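Local coordinates for kinase-associated protein B (Bacillus cereus, PDB 1Y71) that is of unknown function but is probably a kinase-associated protein with an SH3-like domain, at residues B[35-49]-B[62-76]. Numbering follows the deposited sequence.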
loop_
_atom_site.group_PDB
_atom_site.type_symbol
_atom_site.label_atom_id
_atom_site.label_comp_id
_atom_site.label_asym_id
_atom_site.label_seq_id
_atom_site.Cartn_x
_atom_site.Cartn_y
_atom_site.Cartn_z
ATOM N N TYR B 35 -15.876 -13.215 -1.086
ATOM C CA TYR B 35 -14.476 -13.209 -1.456
ATOM C C TYR B 35 -13.643 -13.256 -0.208
ATOM O O TYR B 35 -13.989 -12.630 0.787
ATOM C CB TYR B 35 -14.146 -11.937 -2.238
ATOM C CG TYR B 35 -14.859 -11.900 -3.560
ATOM C CD1 TYR B 35 -14.320 -12.555 -4.668
ATOM C CD2 TYR B 35 -16.097 -11.236 -3.700
ATOM C CE1 TYR B 35 -14.966 -12.565 -5.875
ATOM C CE2 TYR B 35 -16.762 -11.240 -4.923
ATOM C CZ TYR B 35 -16.179 -11.909 -6.011
ATOM O OH TYR B 35 -16.801 -11.931 -7.242
ATOM N N VAL B 36 -12.527 -13.983 -0.280
ATOM C CA VAL B 36 -11.511 -13.900 0.738
ATOM C C VAL B 36 -10.659 -12.698 0.322
ATOM O O VAL B 36 -10.195 -12.623 -0.831
ATOM C CB VAL B 36 -10.654 -15.203 0.863
ATOM C CG1 VAL B 36 -9.674 -15.055 1.979
ATOM C CG2 VAL B 36 -11.574 -16.431 1.139
ATOM N N VAL B 37 -10.499 -11.750 1.251
ATOM C CA VAL B 37 -9.739 -10.515 1.008
ATOM C C VAL B 37 -8.554 -10.468 1.972
ATOM O O VAL B 37 -8.734 -10.592 3.200
ATOM C CB VAL B 37 -10.681 -9.253 1.168
ATOM C CG1 VAL B 37 -9.910 -7.917 1.084
ATOM C CG2 VAL B 37 -11.822 -9.289 0.120
ATOM N N LYS B 38 -7.352 -10.302 1.414
ATOM C CA LYS B 38 -6.155 -10.062 2.198
ATOM C C LYS B 38 -6.037 -8.567 2.449
ATOM O O LYS B 38 -5.868 -7.773 1.510
ATOM C CB LYS B 38 -4.920 -10.607 1.468
ATOM C CG LYS B 38 -3.563 -10.511 2.211
ATOM C CD LYS B 38 -2.385 -10.481 1.193
ATOM C CE LYS B 38 -1.885 -11.830 0.699
ATOM N NZ LYS B 38 -0.981 -11.665 -0.553
ATOM N N VAL B 39 -6.081 -8.191 3.722
ATOM C CA VAL B 39 -6.108 -6.775 4.118
ATOM C C VAL B 39 -4.736 -6.125 3.885
ATOM O O VAL B 39 -3.693 -6.634 4.329
ATOM C CB VAL B 39 -6.543 -6.605 5.597
ATOM C CG1 VAL B 39 -6.397 -5.150 6.080
ATOM C CG2 VAL B 39 -7.948 -7.078 5.791
ATOM N N LEU B 40 -4.745 -4.992 3.184
ATOM C CA LEU B 40 -3.507 -4.229 2.962
ATOM C C LEU B 40 -3.461 -2.856 3.633
ATOM O O LEU B 40 -2.370 -2.331 3.936
ATOM C CB LEU B 40 -3.249 -4.072 1.460
ATOM C CG LEU B 40 -3.105 -5.378 0.691
ATOM C CD1 LEU B 40 -3.105 -5.106 -0.835
ATOM C CD2 LEU B 40 -1.862 -6.236 1.110
ATOM N N ALA B 41 -4.637 -2.245 3.808
ATOM C CA ALA B 41 -4.723 -0.920 4.396
ATOM C C ALA B 41 -6.092 -0.721 5.013
ATOM O O ALA B 41 -7.043 -1.414 4.644
ATOM C CB ALA B 41 -4.455 0.151 3.363
ATOM N N VAL B 42 -6.171 0.230 5.944
ATOM C CA VAL B 42 -7.418 0.611 6.596
ATOM C C VAL B 42 -7.931 1.962 6.085
ATOM O O VAL B 42 -7.215 2.944 6.119
ATOM C CB VAL B 42 -7.272 0.690 8.130
ATOM C CG1 VAL B 42 -8.681 0.924 8.799
ATOM C CG2 VAL B 42 -6.592 -0.580 8.686
ATOM N N LEU B 43 -9.182 1.987 5.626
ATOM C CA LEU B 43 -9.866 3.226 5.233
ATOM C C LEU B 43 -10.801 3.752 6.327
ATOM O O LEU B 43 -10.946 4.980 6.507
ATOM C CB LEU B 43 -10.696 3.033 3.941
ATOM C CG LEU B 43 -9.966 2.870 2.618
ATOM C CD1 LEU B 43 -10.973 2.550 1.503
ATOM C CD2 LEU B 43 -9.101 4.083 2.266
ATOM N N LYS B 44 -11.449 2.835 7.035
ATOM C CA LYS B 44 -12.339 3.246 8.122
ATOM C C LYS B 44 -12.196 2.280 9.265
ATOM O O LYS B 44 -12.297 1.060 9.067
ATOM C CB LYS B 44 -13.804 3.330 7.649
ATOM C CG LYS B 44 -14.790 3.591 8.803
ATOM C CD LYS B 44 -16.208 3.356 8.319
ATOM C CE LYS B 44 -17.225 3.893 9.313
ATOM N NZ LYS B 44 -17.921 2.804 10.057
ATOM N N HIS B 45 -11.885 2.822 10.440
ATOM C CA HIS B 45 -11.751 2.018 11.646
ATOM C C HIS B 45 -13.152 1.650 12.119
ATOM O O HIS B 45 -14.083 2.472 12.006
ATOM C CB HIS B 45 -10.915 2.746 12.719
ATOM C CG HIS B 45 -10.450 1.850 13.824
ATOM N ND1 HIS B 45 -11.247 1.530 14.906
ATOM C CD2 HIS B 45 -9.281 1.189 14.009
ATOM C CE1 HIS B 45 -10.581 0.729 15.719
ATOM N NE2 HIS B 45 -9.391 0.493 15.192
ATOM N N PRO B 46 -13.338 0.393 12.556
ATOM C CA PRO B 46 -14.691 -0.042 12.922
ATOM C C PRO B 46 -15.276 0.683 14.140
ATOM O O PRO B 46 -14.542 1.196 15.008
ATOM C CB PRO B 46 -14.508 -1.516 13.274
ATOM C CG PRO B 46 -13.044 -1.629 13.642
ATOM C CD PRO B 46 -12.375 -0.728 12.643
ATOM N N VAL B 47 -16.597 0.673 14.181
ATOM C CA VAL B 47 -17.358 1.277 15.259
ATOM C C VAL B 47 -17.136 0.439 16.515
ATOM O O VAL B 47 -16.965 -0.776 16.431
ATOM C CB VAL B 47 -18.869 1.338 14.873
ATOM C CG1 VAL B 47 -19.653 2.176 15.868
ATOM C CG2 VAL B 47 -19.022 2.028 13.571
ATOM N N GLN B 48 -17.130 1.089 17.675
ATOM C CA GLN B 48 -16.937 0.391 18.945
ATOM C C GLN B 48 -18.264 0.069 19.627
ATOM O O GLN B 48 -19.297 0.659 19.312
ATOM C CB GLN B 48 -16.079 1.255 19.878
ATOM C CG GLN B 48 -14.742 1.668 19.257
ATOM C CD GLN B 48 -13.925 0.480 18.792
ATOM O OE1 GLN B 48 -13.771 0.239 17.587
ATOM N NE2 GLN B 48 -13.398 -0.276 19.741
ATOM N N GLY B 49 -18.223 -0.884 20.557
ATOM C CA GLY B 49 -19.380 -1.215 21.400
ATOM C C GLY B 49 -19.985 -2.539 20.970
ATOM O O GLY B 49 -19.665 -3.037 19.880
ATOM N N PHE B 62 -19.586 -2.596 27.011
ATOM C CA PHE B 62 -18.897 -1.865 25.946
ATOM C C PHE B 62 -17.460 -2.383 25.776
ATOM O O PHE B 62 -16.566 -2.038 26.565
ATOM C CB PHE B 62 -18.904 -0.357 26.236
ATOM C CG PHE B 62 -18.768 0.510 25.006
ATOM C CD1 PHE B 62 -19.896 1.120 24.439
ATOM C CD2 PHE B 62 -17.515 0.740 24.422
ATOM C CE1 PHE B 62 -19.778 1.934 23.315
ATOM C CE2 PHE B 62 -17.394 1.543 23.299
ATOM C CZ PHE B 62 -18.528 2.145 22.742
ATOM N N HIS B 63 -17.251 -3.205 24.743
ATOM C CA HIS B 63 -15.935 -3.762 24.456
ATOM C C HIS B 63 -15.282 -3.102 23.241
ATOM O O HIS B 63 -15.943 -2.465 22.426
ATOM C CB HIS B 63 -16.016 -5.285 24.251
ATOM C CG HIS B 63 -16.773 -5.698 23.021
ATOM N ND1 HIS B 63 -16.359 -5.373 21.745
ATOM C CD2 HIS B 63 -17.908 -6.421 22.875
ATOM C CE1 HIS B 63 -17.210 -5.874 20.868
ATOM N NE2 HIS B 63 -18.162 -6.511 21.528
ATOM N N GLU B 64 -13.971 -3.261 23.128
ATOM C CA GLU B 64 -13.268 -2.746 21.989
ATOM C C GLU B 64 -13.451 -3.643 20.772
ATOM O O GLU B 64 -13.773 -4.831 20.878
ATOM C CB GLU B 64 -11.790 -2.536 22.306
ATOM C CG GLU B 64 -11.013 -3.789 22.527
ATOM C CD GLU B 64 -9.551 -3.501 22.746
ATOM O OE1 GLU B 64 -8.717 -4.335 22.302
ATOM O OE2 GLU B 64 -9.236 -2.433 23.349
ATOM N N ARG B 65 -13.254 -3.048 19.606
ATOM C CA ARG B 65 -13.334 -3.768 18.349
ATOM C C ARG B 65 -12.113 -3.346 17.550
ATOM O O ARG B 65 -12.021 -2.189 17.133
ATOM C CB ARG B 65 -14.641 -3.425 17.642
ATOM C CG ARG B 65 -14.720 -3.878 16.170
ATOM C CD ARG B 65 -16.163 -3.902 15.675
ATOM N NE ARG B 65 -17.005 -4.801 16.474
ATOM C CZ ARG B 65 -17.840 -4.413 17.440
ATOM N NH1 ARG B 65 -17.967 -3.120 17.760
ATOM N NH2 ARG B 65 -18.562 -5.328 18.087
ATOM N N ARG B 66 -11.173 -4.272 17.366
ATOM C CA ARG B 66 -9.958 -4.017 16.562
ATOM C C ARG B 66 -10.194 -4.049 15.041
ATOM O O ARG B 66 -10.985 -4.838 14.546
ATOM C CB ARG B 66 -8.858 -5.058 16.898
ATOM C CG ARG B 66 -8.126 -4.855 18.191
ATOM C CD ARG B 66 -7.100 -5.995 18.421
ATOM N NE ARG B 66 -6.100 -5.555 19.384
ATOM C CZ ARG B 66 -4.800 -5.431 19.149
ATOM N NH1 ARG B 66 -4.275 -5.730 17.968
ATOM N NH2 ARG B 66 -4.020 -5.003 20.131
ATOM N N ALA B 67 -9.466 -3.204 14.303
ATOM C CA ALA B 67 -9.357 -3.328 12.846
ATOM C C ALA B 67 -8.780 -4.677 12.454
ATOM O O ALA B 67 -8.033 -5.290 13.239
ATOM C CB ALA B 67 -8.477 -2.188 12.261
ATOM N N LEU B 68 -9.115 -5.162 11.263
ATOM C CA LEU B 68 -8.399 -6.300 10.714
ATOM C C LEU B 68 -6.899 -5.962 10.614
ATOM O O LEU B 68 -6.508 -4.804 10.335
ATOM C CB LEU B 68 -8.943 -6.665 9.348
ATOM C CG LEU B 68 -10.426 -7.053 9.325
ATOM C CD1 LEU B 68 -10.909 -7.242 7.872
ATOM C CD2 LEU B 68 -10.664 -8.320 10.196
ATOM N N ALA B 69 -6.071 -6.974 10.825
ATOM C CA ALA B 69 -4.616 -6.797 10.854
ATOM C C ALA B 69 -4.045 -6.830 9.445
ATOM O O ALA B 69 -4.693 -7.318 8.539
ATOM C CB ALA B 69 -3.969 -7.876 11.723
ATOM N N PHE B 70 -2.804 -6.338 9.290
ATOM C CA PHE B 70 -2.114 -6.359 8.011
ATOM C C PHE B 70 -1.976 -7.791 7.483
ATOM O O PHE B 70 -1.496 -8.701 8.185
ATOM C CB PHE B 70 -0.740 -5.613 8.095
ATOM C CG PHE B 70 0.001 -5.612 6.803
ATOM C CD1 PHE B 70 -0.576 -5.052 5.663
ATOM C CD2 PHE B 70 1.238 -6.254 6.690
ATOM C CE1 PHE B 70 0.097 -5.073 4.424
ATOM C CE2 PHE B 70 1.904 -6.274 5.469
ATOM C CZ PHE B 70 1.320 -5.701 4.335
ATOM N N ARG B 71 -2.445 -7.997 6.257
ATOM C CA ARG B 71 -2.441 -9.319 5.625
ATOM C C ARG B 71 -3.386 -10.339 6.254
ATOM O O ARG B 71 -3.391 -11.499 5.824
ATOM C CB ARG B 71 -1.025 -9.911 5.488
ATOM C CG ARG B 71 -0.086 -8.980 4.768
ATOM C CD ARG B 71 1.210 -9.644 4.340
ATOM N NE ARG B 71 1.973 -10.153 5.463
ATOM C CZ ARG B 71 1.985 -11.434 5.862
ATOM N NH1 ARG B 71 1.248 -12.366 5.231
ATOM N NH2 ARG B 71 2.730 -11.791 6.912
ATOM N N GLU B 72 -4.214 -9.912 7.221
ATOM C CA GLU B 72 -5.297 -10.778 7.704
ATOM C C GLU B 72 -6.176 -11.148 6.496
ATOM O O GLU B 72 -6.386 -10.323 5.630
ATOM C CB GLU B 72 -6.115 -10.071 8.787
ATOM C CG GLU B 72 -7.233 -10.956 9.408
ATOM C CD GLU B 72 -7.660 -10.542 10.851
ATOM O OE1 GLU B 72 -7.191 -9.528 11.424
ATOM O OE2 GLU B 72 -8.472 -11.283 11.430
ATOM N N GLN B 73 -6.629 -12.392 6.394
ATOM C CA GLN B 73 -7.507 -12.761 5.280
ATOM C C GLN B 73 -8.873 -13.040 5.883
ATOM O O GLN B 73 -9.007 -13.784 6.884
ATOM C CB GLN B 73 -6.970 -13.943 4.452
ATOM C CG GLN B 73 -5.511 -13.757 3.996
ATOM C CD GLN B 73 -5.109 -14.519 2.730
ATOM O OE1 GLN B 73 -5.677 -15.557 2.371
ATOM N NE2 GLN B 73 -4.091 -14.013 2.067
ATOM N N THR B 74 -9.871 -12.355 5.352
ATOM C CA THR B 74 -11.205 -12.435 5.920
ATOM C C THR B 74 -12.201 -12.611 4.780
ATOM O O THR B 74 -12.021 -12.077 3.696
ATOM C CB THR B 74 -11.537 -11.227 6.878
ATOM O OG1 THR B 74 -12.146 -10.157 6.163
ATOM C CG2 THR B 74 -10.283 -10.697 7.569
ATOM N N ASN B 75 -13.210 -13.426 5.035
ATOM C CA ASN B 75 -14.331 -13.611 4.132
ATOM C C ASN B 75 -15.293 -12.427 4.142
ATOM O O ASN B 75 -15.769 -12.012 5.200
ATOM C CB ASN B 75 -15.078 -14.886 4.491
ATOM C CG ASN B 75 -16.115 -15.249 3.456
ATOM O OD1 ASN B 75 -15.841 -15.199 2.249
ATOM N ND2 ASN B 75 -17.296 -15.650 3.907
ATOM N N ILE B 76 -15.568 -11.887 2.954
ATOM C CA ILE B 76 -16.440 -10.709 2.822
ATOM C C ILE B 76 -17.500 -10.971 1.776
ATOM O O ILE B 76 -17.170 -11.351 0.648
ATOM C CB ILE B 76 -15.603 -9.403 2.516
ATOM C CG1 ILE B 76 -14.597 -9.157 3.635
ATOM C CG2 ILE B 76 -16.501 -8.140 2.353
ATOM C CD1 ILE B 76 -13.698 -7.986 3.398
#
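R65 reaches across from 62-76 to the backbone of V47 and G49, at the far end of a pairing that begins as antiparallel sheet. The sheet has five antiparallel strands, consistent with the KapB family's SH3 clan. Strand 73-76 is at its edge within the chain and pairs with 35-42. Y35/I76 and V37/T74 are hydrogen-bonded pairs; V36/N75 and K38/Q73 are non-hydrogen-bonded.

A type II turn from A69 to E72 leads into the edge strand. V39 N gives a bond to E72 O (2.9 Å), and V39 O accepts one from R71 N. The V39 side chain crosses L68 at about a right angle, with CG2 3.6 Å from L68 CD1. Beyond the sheet, the two segments run on as loops beside helices 91-104 and 112-127. A67 CB touches H45 CD2, and Y128 OH bonds H45 NE2 and A67 N.

R65 CB lies 3.7 Å from V47 O. R65 CG is anti to the backbone N (chi1 167°) and packs on P46 CB at 3.7 Å. R65 CD passes 3.3 Å from V47 O. The chain bends at chi3 (-59°), which turns the guanidinium back along 47-49. R65 NH1 bonds two carbonyls near the guanidinium plane: V47 O at 2.9 Å and G49 O at 2.7 Å. NH2 adds a weak bond to G49 O. G49 CA sits over the centre of the F62 ring, 3.6 Å from its centroid.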